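Local coordinates for protein acyl-CoA dehydrogenase FadE3 (PDB 4IV6) that belongs to the acyl-CoA dehydrogenase family of flavoproteins and holds dihydroflavine-adenine dinucleotide in a tetrameric assembly, at residues D134-A142 with L169-A180. Numbering follows the deposited sequence.
Sequences DLQAMRTVA and LMCKTDPDAQPA
Lys172 reaches across to segment 134-142 and puts its ammonium group between two backbone carbonyls, a worked example of a lysine ammonium satisfying two carbonyls of a turn. Its NZ donates to Gln136 O at 2.8 Å and to Met138 O at 2.9 Å; the second bond lies in the carbonyl plane, the first is tilted 22° from it. The chain is extended beyond CG, which carries the charge from the end of strand 166-172 to the turn. NZ also has two waters as longer, weak acceptors, which probably share what remains of its donor capacity. One of these also accepts from Gln136 NE2, whose other bond, to Ala180 O at 3.2 Å, is weak.

Alongside the lysine stem, where Met138 CG lies near Lys172 CE, Met138 and Met170 pack together. Met138, bent at chi3 (67°), lays its CE on Met170 CG at 3.6 Å, the two chains crossing at about a right angle, while its SD rests near the backbone of Met170 and Cys171. Leu135 CD1 adds a looser touch on Met170 SD.

The backbones are also paired: a single bridge joins Val141 and Lys172, with Lys172 N donating almost straight to Thr140 O (2.8 Å, 175°) and Ala142 N to Lys172 O. Beside it Ala142 CB meets Cys171 SG at 3.8 Å, and Thr140 turns its hydroxyl to Glu128.

The bridge links strands 141-145 and 166-172, which belong to different sheets of the acyl-CoA dehydrogenase middle domain. Strand 184-190, the antiparallel neighbour of 166-172, also lays Leu187 on Ala142 and Cys171, strand 148-159 flanks Thr140 and Met138, and Phe235 of helix 234-270 touches Leu135, Gln136 and Met170.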
ATOM      1  N   ASP B 134     -11.374 -19.779  16.292  1.00 15.71           N
ATOM      2  CA  ASP B 134     -12.610 -20.505  16.478  1.00 16.10           C
ATOM      3  C   ASP B 134     -12.638 -21.122  17.853  1.00 15.70           C
ATOM      4  O   ASP B 134     -12.482 -22.345  18.021  1.00 15.74           O
ATOM      5  CB  ASP B 134     -12.721 -21.604  15.410  1.00 16.42           C
ATOM      6  CG  ASP B 134     -14.069 -22.267  15.391  1.00 17.31           C
ATOM      7  OD1 ASP B 134     -14.926 -21.909  16.238  1.00 17.92           O
ATOM      8  OD2 ASP B 134     -14.260 -23.168  14.527  1.00 17.15           O
ATOM      9  N   LEU B 135     -12.823 -20.281  18.851  1.00 15.96           N
ATOM     10  CA  LEU B 135     -12.796 -20.741  20.240  1.00 16.20           C
ATOM     11  C   LEU B 135     -14.014 -21.597  20.622  1.00 16.70           C
ATOM     12  O   LEU B 135     -13.927 -22.443  21.541  1.00 16.00           O
ATOM     13  CB  LEU B 135     -12.662 -19.551  21.167  1.00 16.28           C
ATOM     14  CG  LEU B 135     -11.280 -18.889  21.141  1.00 16.24           C
ATOM     15  CD1 LEU B 135     -11.344 -17.660  22.026  1.00 17.35           C
ATOM     16  CD2 LEU B 135     -10.136 -19.820  21.579  1.00 16.07           C
ATOM     17  N   GLN B 136     -15.134 -21.399  19.922  1.00 17.19           N
ATOM     18  CA  GLN B 136     -16.323 -22.217  20.171  1.00 18.68           C
ATOM     19  C   GLN B 136     -16.043 -23.688  19.914  1.00 18.40           C
ATOM     20  O   GLN B 136     -16.683 -24.550  20.502  1.00 18.52           O
ATOM     21  CB  GLN B 136     -17.509 -21.770  19.282  1.00 21.07           C
ATOM     22  CG  GLN B 136     -18.793 -22.543  19.535  1.00 23.42           C
ATOM     23  CD  GLN B 136     -19.239 -22.401  20.986  1.00 25.24           C
ATOM     24  OE1 GLN B 136     -19.489 -21.286  21.438  1.00 28.02           O
ATOM     25  NE2 GLN B 136     -19.291 -23.509  21.736  1.00 25.99           N
ATOM     26  N   ALA B 137     -15.081 -23.972  19.036  1.00 17.60           N
ATOM     27  CA  ALA B 137     -14.719 -25.344  18.721  1.00 17.61           C
ATOM     28  C   ALA B 137     -13.723 -25.952  19.710  1.00 16.81           C
ATOM     29  O   ALA B 137     -13.279 -27.073  19.493  1.00 16.54           O
ATOM     30  CB  ALA B 137     -14.154 -25.431  17.318  1.00 17.43           C
ATOM     31  N   MET B 138     -13.382 -25.244  20.791  1.00 16.64           N
ATOM     32  CA  MET B 138     -12.366 -25.712  21.719  1.00 16.15           C
ATOM     33  C   MET B 138     -12.738 -27.076  22.312  1.00 16.72           C
ATOM     34  O   MET B 138     -13.922 -27.413  22.449  1.00 17.24           O
ATOM     35  CB  MET B 138     -12.126 -24.709  22.838  1.00 16.63           C
ATOM     36  CG  MET B 138     -13.298 -24.517  23.823  1.00 17.60           C
ATOM     37  SD  MET B 138     -12.861 -23.456  25.228  1.00 18.58           S
ATOM     38  CE  MET B 138     -12.624 -21.888  24.421  1.00 18.51           C
ATOM     39  N   ARG B 139     -11.716 -27.836  22.655  1.00 16.56           N
ATOM     40  CA  ARG B 139     -11.884 -29.207  23.134  1.00 17.39           C
ATOM     41  C   ARG B 139     -11.672 -29.309  24.649  1.00 16.26           C
ATOM     42  O   ARG B 139     -12.061 -30.310  25.271  1.00 15.67           O
ATOM     43  CB  ARG B 139     -10.929 -30.111  22.356  1.00 19.42           C
ATOM     44  CG  ARG B 139     -11.252 -30.152  20.857  1.00 22.53           C
ATOM     45  CD  ARG B 139     -10.221 -30.964  20.099  1.00 26.22           C
ATOM     46  NE  ARG B 139     -10.164 -32.344  20.586  1.00 31.87           N
ATOM     47  CZ  ARG B 139      -9.288 -33.267  20.184  1.00 37.63           C
ATOM     48  NH1 ARG B 139      -8.359 -32.986  19.258  1.00 38.82           N
ATOM     49  NH2 ARG B 139      -9.357 -34.494  20.703  1.00 40.25           N
ATOM     50  N   THR B 140     -11.100 -28.275  25.267  1.00 14.68           N
ATOM     51  CA  THR B 140     -10.864 -28.339  26.698  1.00 14.29           C
ATOM     52  C   THR B 140     -12.186 -28.254  27.440  1.00 14.76           C
ATOM     53  O   THR B 140     -12.958 -27.291  27.288  1.00 14.38           O
ATOM     54  CB  THR B 140      -9.872 -27.271  27.171  1.00 13.94           C
ATOM     55  OG1 THR B 140      -8.615 -27.365  26.443  1.00 13.75           O
ATOM     56  CG2 THR B 140      -9.601 -27.432  28.648  1.00 14.02           C
ATOM     57  N   VAL B 141     -12.426 -29.257  28.274  1.00 15.67           N
ATOM     58  CA  VAL B 141     -13.666 -29.409  29.025  1.00 16.61           C
ATOM     59  C   VAL B 141     -13.400 -29.448  30.528  1.00 16.91           C
ATOM     60  O   VAL B 141     -12.347 -29.941  30.976  1.00 16.40           O
ATOM     61  CB  VAL B 141     -14.426 -30.715  28.664  1.00 17.76           C
ATOM     62  CG1 VAL B 141     -14.938 -30.668  27.243  1.00 18.26           C
ATOM     63  CG2 VAL B 141     -13.567 -31.964  28.882  1.00 18.44           C
ATOM     64  N   ALA B 142     -14.364 -28.940  31.296  1.00 17.31           N
ATOM     65  CA  ALA B 142     -14.304 -28.998  32.732  1.00 18.29           C
ATOM     66  C   ALA B 142     -15.633 -29.540  33.220  1.00 20.48           C
ATOM     67  O   ALA B 142     -16.670 -28.892  33.079  1.00 21.83           O
ATOM     68  CB  ALA B 142     -14.035 -27.629  33.293  1.00 18.04           C
ATOM     69  N   LEU B 169      -8.415 -19.970  32.563  1.00 14.23           N
ATOM     70  CA  LEU B 169      -8.592 -20.992  31.539  1.00 13.90           C
ATOM     71  C   LEU B 169      -9.993 -20.932  30.974  1.00 14.34           C
ATOM     72  O   LEU B 169     -10.949 -21.174  31.700  1.00 14.50           O
ATOM     73  CB  LEU B 169      -8.386 -22.374  32.152  1.00 13.89           C
ATOM     74  CG  LEU B 169      -8.450 -23.563  31.198  1.00 13.86           C
ATOM     75  CD1 LEU B 169      -7.236 -23.587  30.260  1.00 13.92           C
ATOM     76  CD2 LEU B 169      -8.499 -24.849  31.986  1.00 14.59           C
ATOM     77  N   MET B 170     -10.118 -20.658  29.680  1.00 14.79           N
ATOM     78  CA  MET B 170     -11.428 -20.697  29.030  1.00 15.69           C
ATOM     79  C   MET B 170     -11.647 -22.129  28.592  1.00 15.12           C
ATOM     80  O   MET B 170     -10.792 -22.720  27.911  1.00 15.05           O
ATOM     81  CB  MET B 170     -11.497 -19.742  27.849  1.00 17.29           C
ATOM     82  CG  MET B 170     -12.888 -19.649  27.214  1.00 19.67           C
ATOM     83  SD  MET B 170     -12.958 -18.509  25.802  1.00 22.56           S
ATOM     84  CE  MET B 170     -13.052 -16.959  26.631  1.00 23.61           C
ATOM     85  N   CYS B 171     -12.772 -22.691  29.017  1.00 14.77           N
ATOM     86  CA  CYS B 171     -13.061 -24.108  28.813  1.00 14.78           C
ATOM     87  C   CYS B 171     -14.557 -24.362  28.781  1.00 14.75           C
ATOM     88  O   CYS B 171     -15.340 -23.500  29.138  1.00 15.40           O
ATOM     89  CB  CYS B 171     -12.394 -24.937  29.899  1.00 14.82           C
ATOM     90  SG  CYS B 171     -12.817 -24.454  31.577  1.00 16.36           S
ATOM     91  N   LYS B 172     -14.956 -25.533  28.292  1.00 15.28           N
ATOM     92  CA  LYS B 172     -16.356 -25.901  28.199  1.00 15.73           C
ATOM     93  C   LYS B 172     -16.824 -26.583  29.469  1.00 16.05           C
ATOM     94  O   LYS B 172     -16.475 -27.749  29.728  1.00 15.57           O
ATOM     95  CB  LYS B 172     -16.619 -26.795  26.973  1.00 16.34           C
ATOM     96  CG  LYS B 172     -16.518 -26.045  25.633  1.00 16.60           C
ATOM     97  CD  LYS B 172     -16.745 -26.961  24.440  1.00 17.41           C
ATOM     98  CE  LYS B 172     -16.818 -26.153  23.157  1.00 17.68           C
ATOM     99  NZ  LYS B 172     -16.697 -26.967  21.931  1.00 17.82           N
ATOM    100  N   THR B 173     -17.633 -25.865  30.247  1.00 16.97           N
ATOM    101  CA  THR B 173     -18.318 -26.457  31.410  1.00 18.50           C
ATOM    102  C   THR B 173     -19.551 -27.229  30.990  1.00 19.97           C
ATOM    103  O   THR B 173     -20.002 -28.086  31.737  1.00 20.11           O
ATOM    104  CB  THR B 173     -18.687 -25.430  32.499  1.00 19.12           C
ATOM    105  OG1 THR B 173     -19.251 -24.252  31.894  1.00 19.29           O
ATOM    106  CG2 THR B 173     -17.424 -25.061  33.299  1.00 18.64           C
ATOM    107  N   ASP B 174     -20.104 -26.914  29.823  1.00 20.59           N
ATOM    108  CA  ASP B 174     -21.167 -27.743  29.257  1.00 23.01           C
ATOM    109  C   ASP B 174     -20.987 -27.857  27.752  1.00 24.26           C
ATOM    110  O   ASP B 174     -21.442 -26.984  27.009  1.00 24.28           O
ATOM    111  CB  ASP B 174     -22.545 -27.170  29.589  1.00 23.79           C
ATOM    112  CG  ASP B 174     -23.690 -28.012  29.019  1.00 25.26           C
ATOM    113  OD1 ASP B 174     -23.448 -29.135  28.529  1.00 24.85           O
ATOM    114  OD2 ASP B 174     -24.840 -27.524  29.037  1.00 26.44           O
ATOM    115  N   PRO B 175     -20.345 -28.951  27.292  1.00 26.00           N
ATOM    116  CA  PRO B 175     -20.141 -29.087  25.851  1.00 27.56           C
ATOM    117  C   PRO B 175     -21.436 -29.301  25.049  1.00 29.59           C
ATOM    118  O   PRO B 175     -21.421 -29.169  23.836  1.00 30.61           O
ATOM    119  CB  PRO B 175     -19.182 -30.287  25.717  1.00 27.45           C
ATOM    120  CG  PRO B 175     -19.100 -30.929  27.055  1.00 27.04           C
ATOM    121  CD  PRO B 175     -19.606 -29.957  28.077  1.00 26.64           C
ATOM    122  N   ASP B 176     -22.542 -29.590  25.717  1.00 31.43           N
ATOM    123  CA  ASP B 176     -23.819 -29.834  25.052  1.00 34.20           C
ATOM    124  C   ASP B 176     -24.778 -28.648  25.163  1.00 36.03           C
ATOM    125  O   ASP B 176     -25.979 -28.812  24.919  1.00 37.49           O
ATOM    126  CB  ASP B 176     -24.490 -31.062  25.688  1.00 36.74           C
ATOM    127  CG  ASP B 176     -23.582 -32.280  25.702  1.00 37.96           C
ATOM    128  OD1 ASP B 176     -22.921 -32.538  24.682  1.00 38.57           O
ATOM    129  OD2 ASP B 176     -23.511 -32.977  26.730  1.00 41.41           O
ATOM    130  N   ALA B 177     -24.281 -27.464  25.535  1.00 34.15           N
ATOM    131  CA  ALA B 177     -25.169 -26.339  25.843  1.00 35.17           C
ATOM    132  C   ALA B 177     -25.954 -25.839  24.634  1.00 37.40           C
ATOM    133  O   ALA B 177     -25.510 -25.942  23.498  1.00 35.72           O
ATOM    134  CB  ALA B 177     -24.397 -25.191  26.466  1.00 34.89           C
ATOM    135  N   GLN B 178     -27.144 -25.306  24.905  1.00 41.27           N
ATOM    136  CA  GLN B 178     -27.973 -24.691  23.880  1.00 43.60           C
ATOM    137  C   GLN B 178     -28.418 -23.319  24.365  1.00 43.36           C
ATOM    138  O   GLN B 178     -29.123 -23.229  25.359  1.00 44.17           O
ATOM    139  CB  GLN B 178     -29.180 -25.581  23.568  1.00 47.55           C
ATOM    140  CG  GLN B 178     -28.804 -26.892  22.884  1.00 48.78           C
ATOM    141  CD  GLN B 178     -28.040 -26.687  21.583  1.00 51.20           C
ATOM    142  OE1 GLN B 178     -28.326 -25.759  20.821  1.00 55.74           O
ATOM    143  NE2 GLN B 178     -27.065 -27.550  21.322  1.00 51.20           N
ATOM    144  N   PRO B 179     -27.972 -22.242  23.695  1.00 43.36           N
ATOM    145  CA  PRO B 179     -26.998 -22.244  22.588  1.00 42.29           C
ATOM    146  C   PRO B 179     -25.588 -22.674  23.040  1.00 40.15           C
ATOM    147  O   PRO B 179     -25.253 -22.598  24.241  1.00 36.89           O
ATOM    148  CB  PRO B 179     -26.995 -20.787  22.113  1.00 42.82           C
ATOM    149  CG  PRO B 179     -27.497 -19.998  23.277  1.00 43.33           C
ATOM    150  CD  PRO B 179     -28.476 -20.884  23.982  1.00 43.73           C
ATOM    151  N   ALA B 180     -24.774 -23.102  22.076  1.00 37.76           N
ATOM    152  CA  ALA B 180     -23.485 -23.699  22.375  1.00 34.28           C
ATOM    153  C   ALA B 180     -22.526 -22.731  23.096  1.00 32.55           C
ATOM    154  O   ALA B 180     -21.658 -23.149  23.893  1.00 29.15           O
ATOM    155  CB  ALA B 180     -22.857 -24.228  21.097  1.00 34.39           C
TER
HETATM  156  O   HOH W   1     -19.622 -25.926  20.887  1.00 43.48           O
HETATM  157  O   HOH W   2     -15.269 -29.088  20.226  1.00 40.28           O
HETATM  158  O   HOH W   3     -19.268 -28.955  34.419  1.00 28.31           O